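Local coordinates for protein NS6 protease (Murine norovirus 1, PDB 4ASH) that probably cleaves the norovirus polyprotein as a trypsin-like cysteine protease, releasing the viral nonstructural proteins, at residues A[6-11]-A[96-101]; A[16-21]-A[88-93]. The protein carries 1 engineered substitution. All coordinates share one frame; numbering follows the deposited sequence.

Contact 1 (A[6-11]-A[96-101])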
ATOM      1  N   SER A   6     -11.834  -7.840 -10.383  1.00 38.39           N
ATOM      2  CA  SER A   6     -11.417  -6.655 -11.133  1.00 38.09           C
ATOM      3  C   SER A   6     -10.424  -5.785 -10.361  1.00 30.18           C
ATOM      4  O   SER A   6      -9.767  -4.919 -10.939  1.00 33.51           O
ATOM      5  CB  SER A   6     -12.637  -5.813 -11.515  1.00 40.31           C
ATOM      6  OG  SER A   6     -13.221  -5.235 -10.359  1.00 41.74           O
ATOM      7  N   ILE A   7     -10.311  -6.014  -9.059  1.00 26.84           N
ATOM      8  CA  ILE A   7      -9.432  -5.201  -8.225  1.00 24.05           C
ATOM      9  C   ILE A   7      -7.964  -5.413  -8.601  1.00 18.99           C
ATOM     10  O   ILE A   7      -7.129  -4.526  -8.437  1.00 22.33           O
ATOM     11  CB  ILE A   7      -9.637  -5.511  -6.726  1.00 22.58           C
ATOM     12  CG1 ILE A   7      -9.142  -4.354  -5.854  1.00 22.79           C
ATOM     13  CG2 ILE A   7      -8.956  -6.825  -6.346  1.00 27.61           C
ATOM     14  CD1 ILE A   7      -9.542  -4.475  -4.396  1.00 29.15           C
ATOM     15  N   TRP A   8      -7.642  -6.599  -9.101  1.00 19.70           N
ATOM     16  CA  TRP A   8      -6.256  -6.908  -9.413  1.00 14.77           C
ATOM     17  C   TRP A   8      -5.676  -6.090 -10.570  1.00 16.93           C
ATOM     18  O   TRP A   8      -4.469  -5.862 -10.630  1.00 18.16           O
ATOM     19  CB  TRP A   8      -6.110  -8.406  -9.707  1.00 19.44           C
ATOM     20  CG  TRP A   8      -6.239  -9.250  -8.481  1.00 20.54           C
ATOM     21  CD1 TRP A   8      -7.363  -9.872  -8.019  1.00 27.41           C
ATOM     22  CD2 TRP A   8      -5.206  -9.533  -7.541  1.00 16.32           C
ATOM     23  NE1 TRP A   8      -7.091 -10.534  -6.846  1.00 25.70           N
ATOM     24  CE2 TRP A   8      -5.772 -10.344  -6.528  1.00 21.65           C
ATOM     25  CE3 TRP A   8      -3.862  -9.182  -7.449  1.00 15.04           C
ATOM     26  CZ2 TRP A   8      -5.030 -10.831  -5.456  1.00 18.23           C
ATOM     27  CZ3 TRP A   8      -3.118  -9.672  -6.374  1.00 17.28           C
ATOM     28  CH2 TRP A   8      -3.707 -10.481  -5.396  1.00 18.00           C
ATOM     29  N   SER A   9      -6.519  -5.637 -11.495  1.00 21.85           N
ATOM     30  CA  SER A   9      -5.994  -4.865 -12.615  1.00 21.87           C
ATOM     31  C   SER A   9      -5.495  -3.499 -12.145  1.00 16.54           C
ATOM     32  O   SER A   9      -4.799  -2.802 -12.896  1.00 19.99           O
ATOM     33  CB  SER A   9      -7.045  -4.699 -13.721  1.00 26.47           C
ATOM     34  OG  SER A   9      -7.961  -3.687 -13.374  1.00 27.27           O
ATOM     35  N   ARG A  10      -5.816  -3.161 -10.890  1.00 18.70           N
ATOM     36  CA  ARG A  10      -5.387  -1.921 -10.234  1.00 19.23           C
ATOM     37  C   ARG A  10      -3.960  -2.009  -9.702  1.00 14.82           C
ATOM     38  O   ARG A  10      -3.356  -0.983  -9.364  1.00 14.31           O
ATOM     39  CB  ARG A  10      -6.284  -1.586  -9.030  1.00 20.78           C
ATOM     40  CG  ARG A  10      -7.738  -1.245  -9.319  1.00 27.92           C
ATOM     41  CD  ARG A  10      -8.440  -0.969  -7.993  1.00 29.46           C
ATOM     42  NE  ARG A  10      -9.877  -0.811  -8.157  1.00 31.58           N
ATOM     43  CZ  ARG A  10     -10.536   0.324  -7.971  1.00 29.01           C
ATOM     44  NH1 ARG A  10      -9.900   1.422  -7.565  1.00 22.27           N
ATOM     45  NH2 ARG A  10     -11.844   0.349  -8.164  1.00 36.13           N
ATOM     46  N   VAL A  11      -3.437  -3.234  -9.591  1.00 14.84           N
ATOM     47  CA  VAL A  11      -2.097  -3.457  -9.066  1.00 13.40           C
ATOM     48  C   VAL A  11      -1.160  -3.581 -10.261  1.00 14.35           C
ATOM     49  O   VAL A  11      -1.332  -4.469 -11.103  1.00 17.75           O
ATOM     50  CB  VAL A  11      -2.029  -4.730  -8.193  1.00 16.87           C
ATOM     51  CG1 VAL A  11      -0.632  -4.904  -7.597  1.00 16.10           C
ATOM     52  CG2 VAL A  11      -3.067  -4.666  -7.063  1.00 15.16           C
ATOM     53  N   MET A  96      -1.179 -13.850  -8.917  1.00 18.22           N
ATOM     54  CA  MET A  96      -1.902 -13.041  -7.932  1.00 17.33           C
ATOM     55  C   MET A  96      -2.076 -13.843  -6.653  1.00 20.30           C
ATOM     56  O   MET A  96      -2.715 -14.893  -6.644  1.00 27.36           O
ATOM     57  CB  MET A  96      -3.254 -12.617  -8.505  1.00 17.03           C
ATOM     58  CG  MET A  96      -3.136 -11.689  -9.713  1.00 19.69           C
ATOM     59  SD  MET A  96      -4.579 -11.661 -10.798  1.00 24.91           S
ATOM     60  CE  MET A  96      -4.336 -13.243 -11.628  1.00 23.22           C
ATOM     61  N   LEU A  97      -1.487 -13.345  -5.571  1.00 17.88           N
ATOM     62  CA  LEU A  97      -1.512 -14.050  -4.302  1.00 18.80           C
ATOM     63  C   LEU A  97      -2.105 -13.147  -3.231  1.00 20.46           C
ATOM     64  O   LEU A  97      -1.462 -12.201  -2.793  1.00 23.74           O
ATOM     65  CB  LEU A  97      -0.096 -14.424  -3.873  1.00 22.19           C
ATOM     66  CG  LEU A  97       0.667 -15.380  -4.787  1.00 30.31           C
ATOM     67  CD1 LEU A  97       2.152 -15.344  -4.463  1.00 34.12           C
ATOM     68  CD2 LEU A  97       0.113 -16.777  -4.631  1.00 40.01           C
ATOM     69  N   ALA A  98      -3.333 -13.439  -2.822  1.00 20.61           N
ATOM     70  CA  ALA A  98      -3.960 -12.699  -1.745  1.00 18.06           C
ATOM     71  C   ALA A  98      -3.490 -13.310  -0.428  1.00 23.15           C
ATOM     72  O   ALA A  98      -3.678 -14.501  -0.185  1.00 28.06           O
ATOM     73  CB  ALA A  98      -5.464 -12.768  -1.865  1.00 22.77           C
ATOM     74  N   LEU A  99      -2.857 -12.500   0.412  1.00 21.74           N
ATOM     75  CA  LEU A  99      -2.296 -13.019   1.652  1.00 19.12           C
ATOM     76  C   LEU A  99      -3.098 -12.500   2.835  1.00 20.07           C
ATOM     77  O   LEU A  99      -3.207 -11.294   3.021  1.00 21.74           O
ATOM     78  CB  LEU A  99      -0.839 -12.596   1.794  1.00 20.85           C
ATOM     79  CG  LEU A  99       0.140 -13.045   0.705  1.00 24.15           C
ATOM     80  CD1 LEU A  99       1.538 -12.577   1.059  1.00 24.94           C
ATOM     81  CD2 LEU A  99       0.096 -14.559   0.531  1.00 28.12           C
ATOM     82  N   ALA A 100      -3.680 -13.404   3.614  1.00 21.20           N
ATOM     83  CA  ALA A 100      -4.448 -12.978   4.784  1.00 20.47           C
ATOM     84  C   ALA A 100      -3.506 -12.450   5.856  1.00 20.45           C
ATOM     85  O   ALA A 100      -2.453 -13.022   6.109  1.00 22.63           O
ATOM     86  CB  ALA A 100      -5.296 -14.119   5.325  1.00 26.51           C
ATOM     87  N   VAL A 101      -3.895 -11.345   6.483  1.00 23.05           N
ATOM     88  CA  VAL A 101      -3.058 -10.712   7.493  1.00 21.79           C
ATOM     89  C   VAL A 101      -3.922 -10.115   8.594  1.00 20.76           C
ATOM     90  O   VAL A 101      -4.883  -9.397   8.318  1.00 21.41           O
ATOM     91  CB  VAL A 101      -2.162  -9.609   6.869  1.00 22.95           C
ATOM     92  CG1 VAL A 101      -2.998  -8.538   6.177  1.00 20.69           C
ATOM     93  CG2 VAL A 101      -1.266  -8.979   7.922  1.00 23.43           C
TER

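Contact 2 (A[16-21]-A[88-93])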
ATOM      1  N   THR A  16      10.821  -0.231  -8.585  1.00 19.73           N
ATOM      2  CA  THR A  16      11.332  -1.531  -8.157  1.00 19.25           C
ATOM      3  C   THR A  16      10.296  -2.321  -7.348  1.00 18.17           C
ATOM      4  O   THR A  16      10.632  -3.273  -6.634  1.00 18.10           O
ATOM      5  CB  THR A  16      12.635  -1.377  -7.347  1.00 23.62           C
ATOM      6  OG1 THR A  16      12.417  -0.492  -6.240  1.00 20.02           O
ATOM      7  CG2 THR A  16      13.740  -0.815  -8.231  1.00 23.90           C
ATOM      8  N   GLY A  17       9.026  -1.943  -7.497  1.00 16.03           N
ATOM      9  CA  GLY A  17       7.953  -2.639  -6.816  1.00 18.22           C
ATOM     10  C   GLY A  17       6.642  -2.555  -7.572  1.00 16.73           C
ATOM     11  O   GLY A  17       6.574  -2.808  -8.782  1.00 15.22           O
ATOM     12  N   TRP A  18       5.596  -2.184  -6.836  1.00 14.87           N
ATOM     13  CA  TRP A  18       4.237  -2.156  -7.350  1.00 13.40           C
ATOM     14  C   TRP A  18       3.541  -0.916  -6.824  1.00 13.45           C
ATOM     15  O   TRP A  18       4.048  -0.251  -5.922  1.00 15.73           O
ATOM     16  CB  TRP A  18       3.478  -3.391  -6.878  1.00 13.71           C
ATOM     17  CG  TRP A  18       4.154  -4.637  -7.327  1.00 13.12           C
ATOM     18  CD1 TRP A  18       5.194  -5.259  -6.714  1.00 13.85           C
ATOM     19  CD2 TRP A  18       3.853  -5.393  -8.496  1.00 16.82           C
ATOM     20  NE1 TRP A  18       5.571  -6.374  -7.441  1.00 15.25           N
ATOM     21  CE2 TRP A  18       4.753  -6.473  -8.537  1.00 16.64           C
ATOM     22  CE3 TRP A  18       2.901  -5.266  -9.517  1.00 15.56           C
ATOM     23  CZ2 TRP A  18       4.731  -7.417  -9.555  1.00 17.03           C
ATOM     24  CZ3 TRP A  18       2.880  -6.209 -10.525  1.00 16.04           C
ATOM     25  CH2 TRP A  18       3.791  -7.267 -10.535  1.00 18.84           C
ATOM     26  N   GLY A  19       2.386  -0.604  -7.403  1.00 14.14           N
ATOM     27  CA  GLY A  19       1.514   0.426  -6.854  1.00 15.92           C
ATOM     28  C   GLY A  19       0.069   0.056  -7.145  1.00 16.94           C
ATOM     29  O   GLY A  19      -0.197  -0.970  -7.799  1.00 15.59           O
ATOM     30  N   PHE A  20      -0.860   0.893  -6.686  1.00 13.67           N
ATOM     31  CA  PHE A  20      -2.284   0.574  -6.705  1.00 14.22           C
ATOM     32  C   PHE A  20      -3.097   1.795  -7.077  1.00 13.21           C
ATOM     33  O   PHE A  20      -2.921   2.872  -6.482  1.00 15.07           O
ATOM     34  CB  PHE A  20      -2.718   0.099  -5.316  1.00 14.05           C
ATOM     35  CG  PHE A  20      -4.160  -0.336  -5.232  1.00 13.13           C
ATOM     36  CD1 PHE A  20      -4.578  -1.516  -5.828  1.00 16.20           C
ATOM     37  CD2 PHE A  20      -5.099   0.431  -4.548  1.00 16.27           C
ATOM     38  CE1 PHE A  20      -5.888  -1.934  -5.738  1.00 20.70           C
ATOM     39  CE2 PHE A  20      -6.414   0.019  -4.459  1.00 17.01           C
ATOM     40  CZ  PHE A  20      -6.815  -1.155  -5.046  1.00 20.61           C
ATOM     41  N   TRP A  21      -3.984   1.637  -8.058  1.00 13.58           N
ATOM     42  CA  TRP A  21      -4.936   2.696  -8.392  1.00 13.00           C
ATOM     43  C   TRP A  21      -6.106   2.726  -7.433  1.00 13.42           C
ATOM     44  O   TRP A  21      -6.983   1.865  -7.480  1.00 15.66           O
ATOM     45  CB  TRP A  21      -5.460   2.519  -9.826  1.00 15.23           C
ATOM     46  CG  TRP A  21      -4.410   2.752 -10.844  1.00 15.73           C
ATOM     47  CD1 TRP A  21      -3.673   1.798 -11.493  1.00 16.35           C
ATOM     48  CD2 TRP A  21      -3.929   4.016 -11.309  1.00 13.45           C
ATOM     49  NE1 TRP A  21      -2.776   2.397 -12.348  1.00 17.63           N
ATOM     50  CE2 TRP A  21      -2.907   3.759 -12.249  1.00 19.56           C
ATOM     51  CE3 TRP A  21      -4.254   5.345 -11.015  1.00 14.88           C
ATOM     52  CZ2 TRP A  21      -2.212   4.779 -12.904  1.00 15.96           C
ATOM     53  CZ3 TRP A  21      -3.564   6.359 -11.665  1.00 17.47           C
ATOM     54  CH2 TRP A  21      -2.555   6.074 -12.592  1.00 15.52           C
ATOM     55  N   LEU A  88      -2.757  -7.807  -1.477  1.00 16.08           N
ATOM     56  CA  LEU A  88      -2.910  -8.217  -2.871  1.00 16.44           C
ATOM     57  C   LEU A  88      -1.542  -8.228  -3.531  1.00 14.98           C
ATOM     58  O   LEU A  88      -1.142  -7.272  -4.191  1.00 15.86           O
ATOM     59  CB  LEU A  88      -3.840  -7.258  -3.604  1.00 17.55           C
ATOM     60  CG  LEU A  88      -5.209  -6.996  -2.973  1.00 18.90           C
ATOM     61  CD1 LEU A  88      -6.063  -6.114  -3.905  1.00 19.73           C
ATOM     62  CD2 LEU A  88      -5.930  -8.290  -2.653  1.00 21.27           C
ATOM     63  N   VAL A  89      -0.791  -9.301  -3.305  1.00 15.48           N
ATOM     64  CA  VAL A  89       0.546  -9.413  -3.885  1.00 12.49           C
ATOM     65  C   VAL A  89       0.478  -9.878  -5.328  1.00 16.50           C
ATOM     66  O   VAL A  89      -0.082 -10.934  -5.616  1.00 19.42           O
ATOM     67  CB  VAL A  89       1.410 -10.415  -3.118  1.00 16.73           C
ATOM     68  CG1 VAL A  89       2.728 -10.632  -3.836  1.00 22.07           C
ATOM     69  CG2 VAL A  89       1.660  -9.923  -1.704  1.00 20.09           C
ATOM     70  N   LYS A  90       1.046  -9.092  -6.229  1.00 15.09           N
ATOM     71  CA  LYS A  90       1.340  -9.618  -7.569  1.00 14.35           C
ATOM     72  C   LYS A  90       2.808  -9.933  -7.656  1.00 17.79           C
ATOM     73  O   LYS A  90       3.629  -9.222  -7.087  1.00 19.04           O
ATOM     74  CB  LYS A  90       1.017  -8.593  -8.649  1.00 19.58           C
ATOM     75  CG  LYS A  90      -0.425  -8.580  -9.088  1.00 25.76           C
ATOM     76  CD  LYS A  90      -0.546  -7.839 -10.419  1.00 22.32           C
ATOM     77  CE  LYS A  90      -1.975  -7.825 -10.907  1.00 23.57           C
ATOM     78  NZ  LYS A  90      -2.101  -6.955 -12.114  1.00 20.67           N
ATOM     79  N   ARG A  91       3.140 -10.991  -8.400  1.00 16.65           N
ATOM     80  CA  ARG A  91       4.525 -11.299  -8.722  1.00 15.81           C
ATOM     81  C   ARG A  91       4.758 -10.930 -10.180  1.00 17.32           C
ATOM     82  O   ARG A  91       3.802 -10.753 -10.930  1.00 17.40           O
ATOM     83  CB  ARG A  91       4.801 -12.774  -8.468  1.00 14.69           C
ATOM     84  CG  ARG A  91       4.673 -13.187  -6.988  1.00 16.99           C
ATOM     85  CD  ARG A  91       5.908 -12.799  -6.180  1.00 18.65           C
ATOM     86  NE  ARG A  91       5.634 -12.535  -4.757  1.00 17.26           N
ATOM     87  CZ  ARG A  91       5.463 -13.460  -3.816  1.00 20.41           C
ATOM     88  NH1 ARG A  91       5.503 -14.753  -4.116  1.00 22.21           N
ATOM     89  NH2 ARG A  91       5.230 -13.086  -2.556  1.00 21.82           N
ATOM     90  N   ALA A  92       6.024 -10.782 -10.553  1.00 18.04           N
ATOM     91  CA  ALA A  92       6.402 -10.340 -11.886  1.00 17.15           C
ATOM     92  C   ALA A  92       5.741 -11.195 -12.966  1.00 17.89           C
ATOM     93  O   ALA A  92       5.407 -10.698 -14.043  1.00 18.95           O
ATOM     94  CB  ALA A  92       7.914 -10.377 -12.028  1.00 22.05           C
ATOM     95  N   SER A  93       5.529 -12.470 -12.666  1.00 19.12           N
ATOM     96  CA  SER A  93       4.890 -13.394 -13.602  1.00 20.43           C
ATOM     97  C   SER A  93       3.430 -13.050 -13.874  1.00 16.97           C
ATOM     98  O   SER A  93       2.840 -13.576 -14.822  1.00 19.17           O
ATOM     99  CB  SER A  93       4.938 -14.812 -13.048  1.00 20.85           C
ATOM    100  OG  SER A  93       4.072 -14.913 -11.928  1.00 19.54           O
TER
HETATM  101  O   HOH W   1       6.245  -9.043  -6.544  1.00 17.81           O

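Contact 1 (A[6-11]-A[96-101])
Met-96 lies across one face of the Trp-8 indole. This is the tight part of the contact. CB of Met-96 stands 3.5 Å from the centroid of the Trp-8 six-membered ring and only 8° off its normal, a CH-pi contact over the face. CG of Met-96 follows at 3.5 Å from CE3 of Trp-8. SD of Met-96 reaches the five-membered ring of Trp-8 obliquely, 4.1 Å from its centroid, which makes a Met-aromatic contact. The Met-96 chain then bends at chi3 (-76°), and its methyl CE turns off the indole.

The protein has the trypsin-like fold of two beta-domains. Here a 3-10 turn before the first strand, 11-14, lays its tryptophan on the start of strand 96-111 in the other domain. Leu-88 of the adjacent strand also touches the indole.

At the benzo end of the ring the backbone is still close, with N of Leu-97 3.6 Å from CH2 of Trp-8. The fit is looser at Ala-98. Its N lies near the ring plane, and CB of Ala-98 is 4.1 Å from CZ2 of Trp-8. No hydrogen bond joins the two segments. Met-96 and Ala-98 are exposed to solvent, and the Leu-97 side chain leaves from the far side of its strand.

Contact 2 (A[16-21]-A[88-93])
The carbonyl O of Lys-90 accepts a hydrogen bond from a water at 2.7 Å and also lies over the Trp-18 indole. The same water receives a weak hydrogen bond from NE1 of Trp-18, so it bridges the two segments. NE1 is close to the carbonyl O as well, but the angle there is too poor for a direct bond. The contact spans the two beta-domains of the trypsin-like fold. Strand 17-21 belongs to the five-stranded antiparallel sheet of the first domain. Segment 88-93 is the end of strand 84-90 and the turn after it, in the second.

From strand 17-21 it is Trp-18 that carries the contact. Its chi1 of -59° sets CG anti to the carbonyl carbon and sends the indole toward Lys-90. The O of Lys-90 sits 3.0 Å above the Trp-18 ring plane and toward its rim. O of Lys-90 is 3.3 Å from CZ2 of Trp-18. On the same face, CB of Lys-90 makes a CH-pi contact with the six-membered ring of Trp-18, 3.7 Å from its centroid and 18° off the normal. At the ring edge, N of Ala-92 lies in the plane.

Beyond CG the Lys-90 chain is extended and crosses the indole at about a right angle. Its ammonium end passes on to the first domain, where NZ is hydrogen-bonded to the backbone O atoms of Val-11 and Trp-8. Arg-91 heads away from the indole, and its NH2 forms a salt bridge with Asp-140. The backbone of Trp-18 is hydrogen-bonded to that of Ala-141, and its O accepts from OG1 of Thr-29. CH2 of Trp-18 ends 3.5 Å from the carbonyl O of Arg-91.

The centres of contacts 1 and 2 are about 9 Å apart, on the same side of the molecule. Contact 2 is nested in the loop that contact 1 closes: 6-11 and 16-21 come first, then 88-93 and 96-101. The later two lie on strands 84-90 and 96-111, antiparallel neighbours in one sheet, with 91-93 in the turn between them. A backbone hydrogen bond from Leu-97 N to Val-89 O (2.8 Å) joins them. Segments 6-11 and 16-21 pack together as well, with CB of Arg-10 against the Phe-20 ring. Contact 1 reaches strand 96-111 and contact 2 the end of strand 84-90. Both lie where the first domain meets the second.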